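Local structure of Non-sulfated chondroitin lyase E66 (Autographa californica nucleopolyhedrovirus, 3VSN) at residues 449-460 / 548-558; 519-527 / 534-542. The protein cleaves non-sulfated chondroitin as a polysaccharide lyase of the virion envelope and is essential for oral infectivity of the baculovirus. All coordinates share one frame; numbering follows the deposited sequence.

Both interactions are antiparallel strand pairings in the beta-rich C-terminal half of the chain, away from the catalytic residues. Interaction 1 joins two central strands of a seven-stranded sheet and is largely buried. Interaction 2 is the hairpin at the edge of a four-stranded sheet, and it is only partly buried. Their centres lie about 12 Å apart. The first relies on a long backbone ladder with aromatic, sulfur and aliphatic side chains. The second has a shorter ladder, a salt bridge and bridging waters. They meet directly where Gln-538 NE2 probably bonds to Cys-553 O and Ser-551 OG to Asn-520 O.

Interaction 1. Residues 449-460 / 548-558; sequences YDHGMFQLYYNI and ATASACYKLNV
His-451 O accepts a bond from Val-558 N and opens an antiparallel ladder between two inner strands of a seven-stranded beta sheet. Gly-452 follows, its CA 3.0 Å from Leu-556 O. Met-453 pairs with Leu-556 through two backbone bonds. Its chain bends at chi3 (76°), which brings CE to 3.8 Å from Tyr-554 CE1 and close to Leu-556 CD1. Phe-454 lies on the other face of the sheet, with Lys-555 and Cys-553. Cys-553 SG approaches its ring obliquely, 3.4 Å from Phe-454 CE2, in a sulfur-aromatic contact. Gln-455 pairs with Tyr-554, and its CB sits over the face of the tyrosine ring, 4.0 Å from the centroid, as a CH-pi contact. The amide of Gln-455 turns away, and its OE1 bonds to Thr-446 on the adjoining strand. Leu-456 sets CD1 3.9 Å from Cys-553 CB. Tyr-457 pairs with Ala-552 by two more backbone bonds. The register then slips by one residue. Asn-459 and Ile-460 both face Ala-550 in a G1 beta bulge, with Asn-459 at positive phi (52°). Water 1 links Asn-459 N to Thr-549 O across this end. Ile-460 N donates to Ala-550 O at 2.9 Å, and Ile-460 CB rests 3.7 Å from Ala-550 CB.

Interaction 2. Residues 519-527 / 534-542; sequences INVPSLTVR and ELVEQIISF
Thr-525 and Glu-537 form one hydrogen-bonded pair of this antiparallel beta hairpin, and Arg-527 and Leu-535 form the next. Each pair has two backbone bonds. Val-526 and Val-536 make the non-hydrogen-bonded pair between them. The strands run antiparallel but strongly twisted, their short segments making 137° between N-to-C directions.

The charged contact is a side-on salt bridge. Arg-527 NE reaches Glu-537 OE2 at 2.8 Å, and Arg-527 NH2 reaches Glu-537 OE1 at 3.0 Å. The bend of the arginine at chi3 (63°) turns its guanidinium edge to the carboxylate, whose plane is 33° away. Two bonds to two oxygens limit rotation of both groups. Glu-537 OE2 also meets Arg-473, so the two arginines probably favour its ionised form.

Two waters extend the polar network. Water 3 joins Thr-525 OG1 to Glu-537 OE2. Water 2 connects that hydroxyl with Ser-523 O and Ile-539 N, where direct strand pairing has ceased.

Van der Waals contacts complete the join. Leu-524 CB packs 3.8 Å from Val-536 CG1. The Pro-522 ring crosses the Gln-538 side chain at about a right angle, and its CD lies 3.5 Å from Gln-538 OE1. The amide is held by strand 550-558, where Gln-538 NE2 bonds to Cys-553 O.

The hairpin forms one edge of a four-stranded sheet, with strand 533-540 paired on its other side to strand 472-480. Ser-541 stands at the N-cap position of helix 542-546, its OG bonded to Thr-544 OG1, while Gln-538 and Ile-540 pack against strand 550-558 of the neighbouring sheet.

Interaction 1. Residues 449-460 / 548-558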
loop_
_atom_site.group_PDB
_atom_site.type_symbol
_atom_site.label_atom_id
_atom_site.label_comp_id
_atom_site.label_asym_id
_atom_site.label_seq_id
_atom_site.Cartn_x
_atom_site.Cartn_y
_atom_site.Cartn_z
ATOM N N TYR A 449 -6.761 -9.088 -16.125
ATOM C CA TYR A 449 -7.415 -8.608 -17.347
ATOM C C TYR A 449 -8.814 -8.086 -16.992
ATOM O O TYR A 449 -9.233 -8.185 -15.840
ATOM C CB TYR A 449 -7.510 -9.751 -18.373
ATOM C CG TYR A 449 -8.283 -10.942 -17.851
ATOM C CD1 TYR A 449 -7.645 -11.951 -17.119
ATOM C CD2 TYR A 449 -9.659 -11.046 -18.053
ATOM C CE1 TYR A 449 -8.360 -13.031 -16.615
ATOM C CE2 TYR A 449 -10.380 -12.120 -17.553
ATOM C CZ TYR A 449 -9.727 -13.110 -16.844
ATOM O OH TYR A 449 -10.447 -14.180 -16.359
ATOM N N ASP A 450 -9.539 -7.529 -17.959
ATOM C CA ASP A 450 -10.935 -7.153 -17.717
ATOM C C ASP A 450 -11.825 -8.363 -18.039
ATOM O O ASP A 450 -11.868 -8.765 -19.195
ATOM C CB ASP A 450 -11.335 -5.953 -18.592
ATOM C CG ASP A 450 -10.473 -4.715 -18.343
ATOM O OD1 ASP A 450 -10.073 -4.458 -17.190
ATOM O OD2 ASP A 450 -10.215 -3.972 -19.308
ATOM N N HIS A 451 -12.528 -8.965 -17.068
ATOM C CA HIS A 451 -12.639 -8.525 -15.674
ATOM C C HIS A 451 -12.311 -9.652 -14.728
ATOM O O HIS A 451 -13.182 -10.142 -13.989
ATOM C CB HIS A 451 -14.061 -8.054 -15.393
ATOM C CG HIS A 451 -14.504 -6.889 -16.244
ATOM N ND1 HIS A 451 -14.508 -5.624 -15.788
ATOM C CD2 HIS A 451 -14.974 -6.837 -17.554
ATOM C CE1 HIS A 451 -14.953 -4.800 -16.756
ATOM N NE2 HIS A 451 -15.237 -5.545 -17.837
ATOM N N GLY A 452 -11.060 -10.092 -14.735
ATOM C CA GLY A 452 -10.684 -11.222 -13.902
ATOM C C GLY A 452 -9.197 -11.423 -13.727
ATOM O O GLY A 452 -8.392 -10.574 -14.099
ATOM N N MET A 453 -8.845 -12.574 -13.166
ATOM C CA MET A 453 -7.474 -12.889 -12.812
ATOM C C MET A 453 -7.270 -14.390 -12.930
ATOM O O MET A 453 -8.029 -15.162 -12.350
ATOM C CB MET A 453 -7.181 -12.445 -11.373
ATOM C CG MET A 453 -5.746 -12.684 -10.920
ATOM S SD MET A 453 -5.593 -12.906 -9.132
ATOM C CE MET A 453 -6.201 -14.589 -8.979
ATOM N N PHE A 454 -6.248 -14.782 -13.684
ATOM C CA PHE A 454 -5.825 -16.171 -13.813
ATOM C C PHE A 454 -4.635 -16.402 -12.881
ATOM O O PHE A 454 -3.742 -15.561 -12.798
ATOM C CB PHE A 454 -5.437 -16.437 -15.275
ATOM C CG PHE A 454 -4.619 -17.681 -15.491
ATOM C CD1 PHE A 454 -3.222 -17.627 -15.489
ATOM C CD2 PHE A 454 -5.240 -18.899 -15.741
ATOM C CE1 PHE A 454 -2.467 -18.769 -15.713
ATOM C CE2 PHE A 454 -4.491 -20.042 -15.967
ATOM C CZ PHE A 454 -3.105 -19.981 -15.952
ATOM N N GLN A 455 -4.639 -17.531 -12.174
ATOM C CA GLN A 455 -3.529 -17.906 -11.299
ATOM C C GLN A 455 -3.151 -19.368 -11.502
ATOM O O GLN A 455 -3.992 -20.256 -11.370
ATOM C CB GLN A 455 -3.868 -17.653 -9.821
ATOM C CG GLN A 455 -2.814 -18.160 -8.826
ATOM C CD GLN A 455 -1.474 -17.444 -8.943
ATOM O OE1 GLN A 455 -1.421 -16.252 -9.238
ATOM N NE2 GLN A 455 -0.383 -18.173 -8.703
ATOM N N LEU A 456 -1.887 -19.603 -11.838
ATOM C CA LEU A 456 -1.342 -20.951 -11.899
ATOM C C LEU A 456 -0.110 -21.036 -11.008
ATOM O O LEU A 456 0.822 -20.256 -11.166
ATOM C CB LEU A 456 -0.968 -21.334 -13.341
ATOM C CG LEU A 456 -0.110 -22.598 -13.542
ATOM C CD1 LEU A 456 -0.858 -23.865 -13.138
ATOM C CD2 LEU A 456 0.391 -22.712 -14.976
ATOM N N TYR A 457 -0.118 -21.975 -10.066
ATOM C CA TYR A 457 1.100 -22.353 -9.370
ATOM C C TYR A 457 1.517 -23.702 -9.920
ATOM O O TYR A 457 0.682 -24.598 -10.055
ATOM C CB TYR A 457 0.867 -22.529 -7.871
ATOM C CG TYR A 457 0.733 -21.286 -7.020
ATOM C CD1 TYR A 457 1.832 -20.458 -6.754
ATOM C CD2 TYR A 457 -0.479 -20.984 -6.408
ATOM C CE1 TYR A 457 1.705 -19.342 -5.928
ATOM C CE2 TYR A 457 -0.617 -19.877 -5.588
ATOM C CZ TYR A 457 0.474 -19.060 -5.348
ATOM O OH TYR A 457 0.319 -17.958 -4.528
ATOM N N TYR A 458 2.798 -23.851 -10.240
ATOM C CA TYR A 458 3.347 -25.171 -10.543
ATOM C C TYR A 458 4.708 -25.328 -9.877
ATOM O O TYR A 458 5.288 -24.347 -9.398
ATOM C CB TYR A 458 3.410 -25.425 -12.054
ATOM C CG TYR A 458 4.397 -24.560 -12.809
ATOM C CD1 TYR A 458 4.009 -23.333 -13.352
ATOM C CD2 TYR A 458 5.713 -24.980 -13.004
ATOM C CE1 TYR A 458 4.910 -22.546 -14.060
ATOM C CE2 TYR A 458 6.621 -24.199 -13.702
ATOM C CZ TYR A 458 6.216 -22.983 -14.229
ATOM O OH TYR A 458 7.116 -22.205 -14.923
ATOM N N ASN A 459 5.209 -26.562 -9.845
ATOM C CA ASN A 459 6.438 -26.890 -9.117
ATOM C C ASN A 459 6.412 -26.401 -7.666
ATOM O O ASN A 459 7.423 -25.914 -7.149
ATOM C CB ASN A 459 7.682 -26.365 -9.855
ATOM C CG ASN A 459 7.929 -27.077 -11.173
ATOM O OD1 ASN A 459 7.231 -28.027 -11.529
ATOM N ND2 ASN A 459 8.924 -26.614 -11.909
ATOM N N ILE A 460 5.244 -26.516 -7.025
ATOM C CA ILE A 460 5.109 -26.228 -5.601
ATOM C C ILE A 460 5.859 -27.314 -4.833
ATOM O O ILE A 460 5.611 -28.511 -5.030
ATOM C CB ILE A 460 3.635 -26.224 -5.135
ATOM C CG1 ILE A 460 2.822 -25.143 -5.862
ATOM C CG2 ILE A 460 3.544 -26.036 -3.624
ATOM C CD1 ILE A 460 1.325 -25.296 -5.680
ATOM N N ALA A 548 8.519 -31.297 -5.315
ATOM C CA ALA A 548 8.363 -29.969 -5.921
ATOM C C ALA A 548 7.686 -30.044 -7.290
ATOM O O ALA A 548 8.156 -29.452 -8.264
ATOM C CB ALA A 548 9.704 -29.229 -5.994
ATOM N N THR A 549 6.588 -30.798 -7.350
ATOM C CA THR A 549 5.829 -30.973 -8.588
ATOM C C THR A 549 4.335 -30.688 -8.426
ATOM O O THR A 549 3.565 -30.908 -9.357
ATOM C CB THR A 549 5.998 -32.392 -9.187
ATOM O OG1 THR A 549 5.645 -33.379 -8.205
ATOM C CG2 THR A 549 7.431 -32.630 -9.672
ATOM N N ALA A 550 3.920 -30.203 -7.255
ATOM C CA ALA A 550 2.508 -29.905 -7.016
ATOM C C ALA A 550 2.060 -28.696 -7.833
ATOM O O ALA A 550 2.856 -27.801 -8.115
ATOM C CB ALA A 550 2.243 -29.683 -5.531
ATOM N N SER A 551 0.789 -28.687 -8.226
ATOM C CA SER A 551 0.238 -27.596 -9.030
ATOM C C SER A 551 -1.221 -27.285 -8.679
ATOM O O SER A 551 -1.948 -28.140 -8.174
ATOM C CB SER A 551 0.379 -27.900 -10.528
ATOM O OG SER A 551 -0.078 -29.207 -10.841
ATOM N N ALA A 552 -1.632 -26.048 -8.947
ATOM C CA ALA A 552 -3.007 -25.614 -8.737
ATOM C C ALA A 552 -3.317 -24.471 -9.696
ATOM O O ALA A 552 -2.435 -23.680 -10.025
ATOM C CB ALA A 552 -3.216 -25.176 -7.294
ATOM N N CYS A 553 -4.564 -24.384 -10.147
ATOM C CA CYS A 553 -4.932 -23.384 -11.148
ATOM C C CYS A 553 -6.386 -22.965 -11.004
ATOM O O CYS A 553 -7.285 -23.807 -10.984
ATOM C CB CYS A 553 -4.671 -23.920 -12.563
ATOM S SG CYS A 553 -4.737 -22.660 -13.858
ATOM N N TYR A 554 -6.610 -21.658 -10.901
ATOM C CA TYR A 554 -7.957 -21.128 -10.770
ATOM C C TYR A 554 -8.046 -19.737 -11.391
ATOM O O TYR A 554 -7.029 -19.140 -11.745
ATOM C CB TYR A 554 -8.376 -21.086 -9.290
ATOM C CG TYR A 554 -7.603 -20.083 -8.455
ATOM C CD1 TYR A 554 -8.069 -18.776 -8.293
ATOM C CD2 TYR A 554 -6.410 -20.442 -7.825
ATOM C CE1 TYR A 554 -7.365 -17.852 -7.531
ATOM C CE2 TYR A 554 -5.701 -19.528 -7.059
ATOM C CZ TYR A 554 -6.184 -18.235 -6.915
ATOM O OH TYR A 554 -5.487 -17.318 -6.158
ATOM N N LYS A 555 -9.266 -19.229 -11.520
ATOM C CA LYS A 555 -9.459 -17.843 -11.918
ATOM C C LYS A 555 -10.532 -17.194 -11.058
ATOM O O LYS A 555 -11.404 -17.879 -10.506
ATOM C CB LYS A 555 -9.788 -17.719 -13.412
ATOM C CG LYS A 555 -11.198 -18.122 -13.791
ATOM C CD LYS A 555 -11.576 -17.623 -15.180
ATOM C CE LYS A 555 -13.064 -17.832 -15.400
ATOM N NZ LYS A 555 -13.474 -17.757 -16.830
ATOM N N LEU A 556 -10.440 -15.876 -10.934
ATOM C CA LEU A 556 -11.450 -15.082 -10.257
ATOM C C LEU A 556 -12.053 -14.115 -11.274
ATOM O O LEU A 556 -11.343 -13.630 -12.154
ATOM C CB LEU A 556 -10.831 -14.312 -9.082
ATOM C CG LEU A 556 -10.149 -15.097 -7.947
ATOM C CD1 LEU A 556 -9.530 -14.140 -6.935
ATOM C CD2 LEU A 556 -11.112 -16.053 -7.251
ATOM N N ASN A 557 -13.358 -13.872 -11.161
ATOM C CA ASN A 557 -14.069 -12.877 -11.967
ATOM C C ASN A 557 -14.770 -11.900 -11.068
ATOM O O ASN A 557 -15.226 -12.278 -9.987
ATOM C CB ASN A 557 -15.189 -13.525 -12.785
ATOM C CG ASN A 557 -14.680 -14.319 -13.949
ATOM O OD1 ASN A 557 -13.873 -13.836 -14.741
ATOM N ND2 ASN A 557 -15.170 -15.538 -14.080
ATOM N N VAL A 558 -14.904 -10.662 -11.534
ATOM C CA VAL A 558 -15.842 -9.727 -10.935
ATOM C C VAL A 558 -17.244 -10.290 -11.178
ATOM O O VAL A 558 -17.577 -10.680 -12.303
ATOM C CB VAL A 558 -15.733 -8.316 -11.553
ATOM C CG1 VAL A 558 -16.783 -7.384 -10.958
ATOM C CG2 VAL A 558 -14.341 -7.741 -11.332
HETATM O O HOH W 1 4.006 -28.761 -11.238
#

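Interaction 2. Residues 519-527 / 534-542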
loop_
_atom_site.group_PDB
_atom_site.type_symbol
_atom_site.label_atom_id
_atom_site.label_comp_id
_atom_site.label_asym_id
_atom_site.label_seq_id
_atom_site.Cartn_x
_atom_site.Cartn_y
_atom_site.Cartn_z
ATOM N N ILE A 519 -1.426 -30.901 -17.020
ATOM C CA ILE A 519 -1.048 -30.328 -15.724
ATOM C C ILE A 519 -2.103 -30.757 -14.708
ATOM O O ILE A 519 -3.300 -30.672 -14.980
ATOM C CB ILE A 519 -0.959 -28.785 -15.779
ATOM C CG1 ILE A 519 0.190 -28.356 -16.701
ATOM C CG2 ILE A 519 -0.797 -28.190 -14.379
ATOM C CD1 ILE A 519 0.365 -26.860 -16.829
ATOM N N ASN A 520 -1.666 -31.229 -13.545
ATOM C CA ASN A 520 -2.613 -31.612 -12.504
ATOM C C ASN A 520 -3.260 -30.397 -11.841
ATOM O O ASN A 520 -2.579 -29.573 -11.230
ATOM C CB ASN A 520 -1.962 -32.505 -11.447
ATOM C CG ASN A 520 -2.979 -33.115 -10.510
ATOM O OD1 ASN A 520 -3.142 -32.667 -9.376
ATOM N ND2 ASN A 520 -3.716 -34.112 -10.996
ATOM N N VAL A 521 -4.576 -30.285 -11.987
ATOM C CA VAL A 521 -5.335 -29.208 -11.359
ATOM C C VAL A 521 -6.441 -29.846 -10.530
ATOM O O VAL A 521 -7.404 -30.383 -11.089
ATOM C CB VAL A 521 -5.940 -28.234 -12.399
ATOM C CG1 VAL A 521 -6.704 -27.107 -11.708
ATOM C CG2 VAL A 521 -4.855 -27.658 -13.297
ATOM N N PRO A 522 -6.305 -29.806 -9.193
ATOM C CA PRO A 522 -7.291 -30.438 -8.318
ATOM C C PRO A 522 -8.653 -29.773 -8.427
ATOM O O PRO A 522 -8.748 -28.616 -8.846
ATOM C CB PRO A 522 -6.714 -30.207 -6.915
ATOM C CG PRO A 522 -5.250 -30.000 -7.139
ATOM C CD PRO A 522 -5.186 -29.233 -8.424
ATOM N N SER A 523 -9.699 -30.499 -8.044
ATOM C CA SER A 523 -11.032 -29.922 -8.005
ATOM C C SER A 523 -11.150 -28.937 -6.837
ATOM O O SER A 523 -10.309 -28.923 -5.930
ATOM C CB SER A 523 -12.095 -31.019 -7.911
ATOM O OG SER A 523 -12.195 -31.522 -6.594
ATOM N N LEU A 524 -12.186 -28.105 -6.882
ATOM C CA LEU A 524 -12.485 -27.180 -5.796
ATOM C C LEU A 524 -13.255 -27.900 -4.701
ATOM O O LEU A 524 -14.245 -28.581 -4.976
ATOM C CB LEU A 524 -13.308 -25.996 -6.312
ATOM C CG LEU A 524 -12.761 -25.172 -7.482
ATOM C CD1 LEU A 524 -13.784 -24.129 -7.913
ATOM C CD2 LEU A 524 -11.437 -24.513 -7.123
ATOM N N THR A 525 -12.787 -27.751 -3.465
ATOM C CA THR A 525 -13.451 -28.339 -2.306
ATOM C C THR A 525 -13.580 -27.298 -1.199
ATOM O O THR A 525 -12.841 -26.308 -1.178
ATOM C CB THR A 525 -12.712 -29.590 -1.782
ATOM O OG1 THR A 525 -11.323 -29.289 -1.604
ATOM C CG2 THR A 525 -12.863 -30.758 -2.757
ATOM N N VAL A 526 -14.529 -27.528 -0.296
ATOM C CA VAL A 526 -14.869 -26.576 0.763
ATOM C C VAL A 526 -14.415 -27.092 2.129
ATOM O O VAL A 526 -14.620 -28.261 2.451
ATOM C CB VAL A 526 -16.391 -26.303 0.790
ATOM C CG1 VAL A 526 -16.770 -25.392 1.954
ATOM C CG2 VAL A 526 -16.848 -25.697 -0.530
ATOM N N ARG A 527 -13.810 -26.211 2.926
ATOM C CA ARG A 527 -13.337 -26.567 4.263
ATOM C C ARG A 527 -13.268 -25.336 5.163
ATOM O O ARG A 527 -12.993 -24.234 4.684
ATOM C CB ARG A 527 -11.955 -27.221 4.170
ATOM C CG ARG A 527 -11.401 -27.759 5.481
ATOM C CD ARG A 527 -10.039 -28.402 5.270
ATOM N NE ARG A 527 -9.054 -27.429 4.801
ATOM C CZ ARG A 527 -8.294 -26.677 5.593
ATOM N NH1 ARG A 527 -8.386 -26.776 6.916
ATOM N NH2 ARG A 527 -7.441 -25.815 5.060
ATOM N N GLU A 534 -14.156 -19.735 6.254
ATOM C CA GLU A 534 -14.531 -20.799 5.317
ATOM C C GLU A 534 -13.726 -20.634 4.020
ATOM O O GLU A 534 -13.485 -19.505 3.569
ATOM C CB GLU A 534 -16.039 -20.786 5.026
ATOM C CG GLU A 534 -16.564 -22.056 4.363
ATOM C CD GLU A 534 -18.023 -21.966 3.928
ATOM O OE1 GLU A 534 -18.547 -20.837 3.757
ATOM O OE2 GLU A 534 -18.651 -23.037 3.735
ATOM N N LEU A 535 -13.313 -21.755 3.432
ATOM C CA LEU A 535 -12.468 -21.740 2.237
ATOM C C LEU A 535 -13.028 -22.566 1.093
ATOM O O LEU A 535 -13.702 -23.574 1.310
ATOM C CB LEU A 535 -11.073 -22.297 2.554
ATOM C CG LEU A 535 -10.232 -21.751 3.707
ATOM C CD1 LEU A 535 -9.025 -22.656 3.921
ATOM C CD2 LEU A 535 -9.789 -20.317 3.442
ATOM N N VAL A 536 -12.735 -22.122 -0.126
ATOM C CA VAL A 536 -12.733 -22.993 -1.297
ATOM C C VAL A 536 -11.253 -23.179 -1.613
ATOM O O VAL A 536 -10.509 -22.198 -1.712
ATOM C CB VAL A 536 -13.457 -22.362 -2.501
ATOM C CG1 VAL A 536 -13.354 -23.266 -3.725
ATOM C CG2 VAL A 536 -14.916 -22.082 -2.166
ATOM N N GLU A 537 -10.818 -24.426 -1.751
ATOM C CA GLU A 537 -9.391 -24.703 -1.922
ATOM C C GLU A 537 -9.131 -25.825 -2.921
ATOM O O GLU A 537 -10.030 -26.601 -3.245
ATOM C CB GLU A 537 -8.736 -25.022 -0.566
ATOM C CG GLU A 537 -9.261 -26.291 0.103
ATOM C CD GLU A 537 -8.745 -26.507 1.520
ATOM O OE1 GLU A 537 -8.171 -25.570 2.119
ATOM O OE2 GLU A 537 -8.917 -27.629 2.047
ATOM N N GLN A 538 -7.897 -25.885 -3.413
ATOM C CA GLN A 538 -7.432 -27.009 -4.213
ATOM C C GLN A 538 -6.378 -27.756 -3.405
ATOM O O GLN A 538 -5.287 -27.232 -3.143
ATOM C CB GLN A 538 -6.879 -26.538 -5.565
ATOM C CG GLN A 538 -7.967 -26.108 -6.547
ATOM C CD GLN A 538 -7.433 -25.709 -7.916
ATOM O OE1 GLN A 538 -6.249 -25.860 -8.207
ATOM N NE2 GLN A 538 -8.314 -25.195 -8.765
ATOM N N ILE A 539 -6.727 -28.971 -2.990
ATOM C CA ILE A 539 -5.850 -29.788 -2.158
ATOM C C ILE A 539 -4.742 -30.408 -3.014
ATOM O O ILE A 539 -5.002 -30.957 -4.086
ATOM C CB ILE A 539 -6.637 -30.874 -1.383
ATOM C CG1 ILE A 539 -7.659 -30.219 -0.436
ATOM C CG2 ILE A 539 -5.687 -31.769 -0.591
ATOM C CD1 ILE A 539 -8.748 -31.146 0.075
ATOM N N ILE A 540 -3.508 -30.296 -2.534
ATOM C CA ILE A 540 -2.340 -30.828 -3.234
ATOM C C ILE A 540 -1.635 -31.867 -2.357
ATOM O O ILE A 540 -1.437 -31.647 -1.159
ATOM C CB ILE A 540 -1.371 -29.699 -3.668
ATOM C CG1 ILE A 540 -1.043 -28.770 -2.482
ATOM C CG2 ILE A 540 -1.975 -28.903 -4.822
ATOM C CD1 ILE A 540 0.057 -27.756 -2.745
ATOM N N SER A 541 -1.265 -33.001 -2.946
ATOM C CA SER A 541 -0.705 -34.108 -2.162
ATOM C C SER A 541 0.655 -33.761 -1.554
ATOM O O SER A 541 1.477 -33.106 -2.196
ATOM C CB SER A 541 -0.596 -35.377 -3.009
ATOM O OG SER A 541 0.429 -35.255 -3.978
ATOM N N PHE A 542 0.888 -34.201 -0.317
ATOM C CA PHE A 542 2.200 -34.009 0.299
ATOM C C PHE A 542 3.301 -34.698 -0.512
ATOM O O PHE A 542 4.421 -34.197 -0.569
ATOM C CB PHE A 542 2.232 -34.406 1.790
ATOM C CG PHE A 542 1.937 -35.861 2.062
ATOM C CD1 PHE A 542 2.946 -36.824 1.995
ATOM C CD2 PHE A 542 0.657 -36.265 2.435
ATOM C CE1 PHE A 542 2.674 -38.164 2.263
ATOM C CE2 PHE A 542 0.379 -37.603 2.702
ATOM C CZ PHE A 542 1.389 -38.552 2.616
HETATM O O HOH W 2 -9.450 -29.897 -3.551
HETATM O O HOH W 3 -11.219 -28.821 1.039
#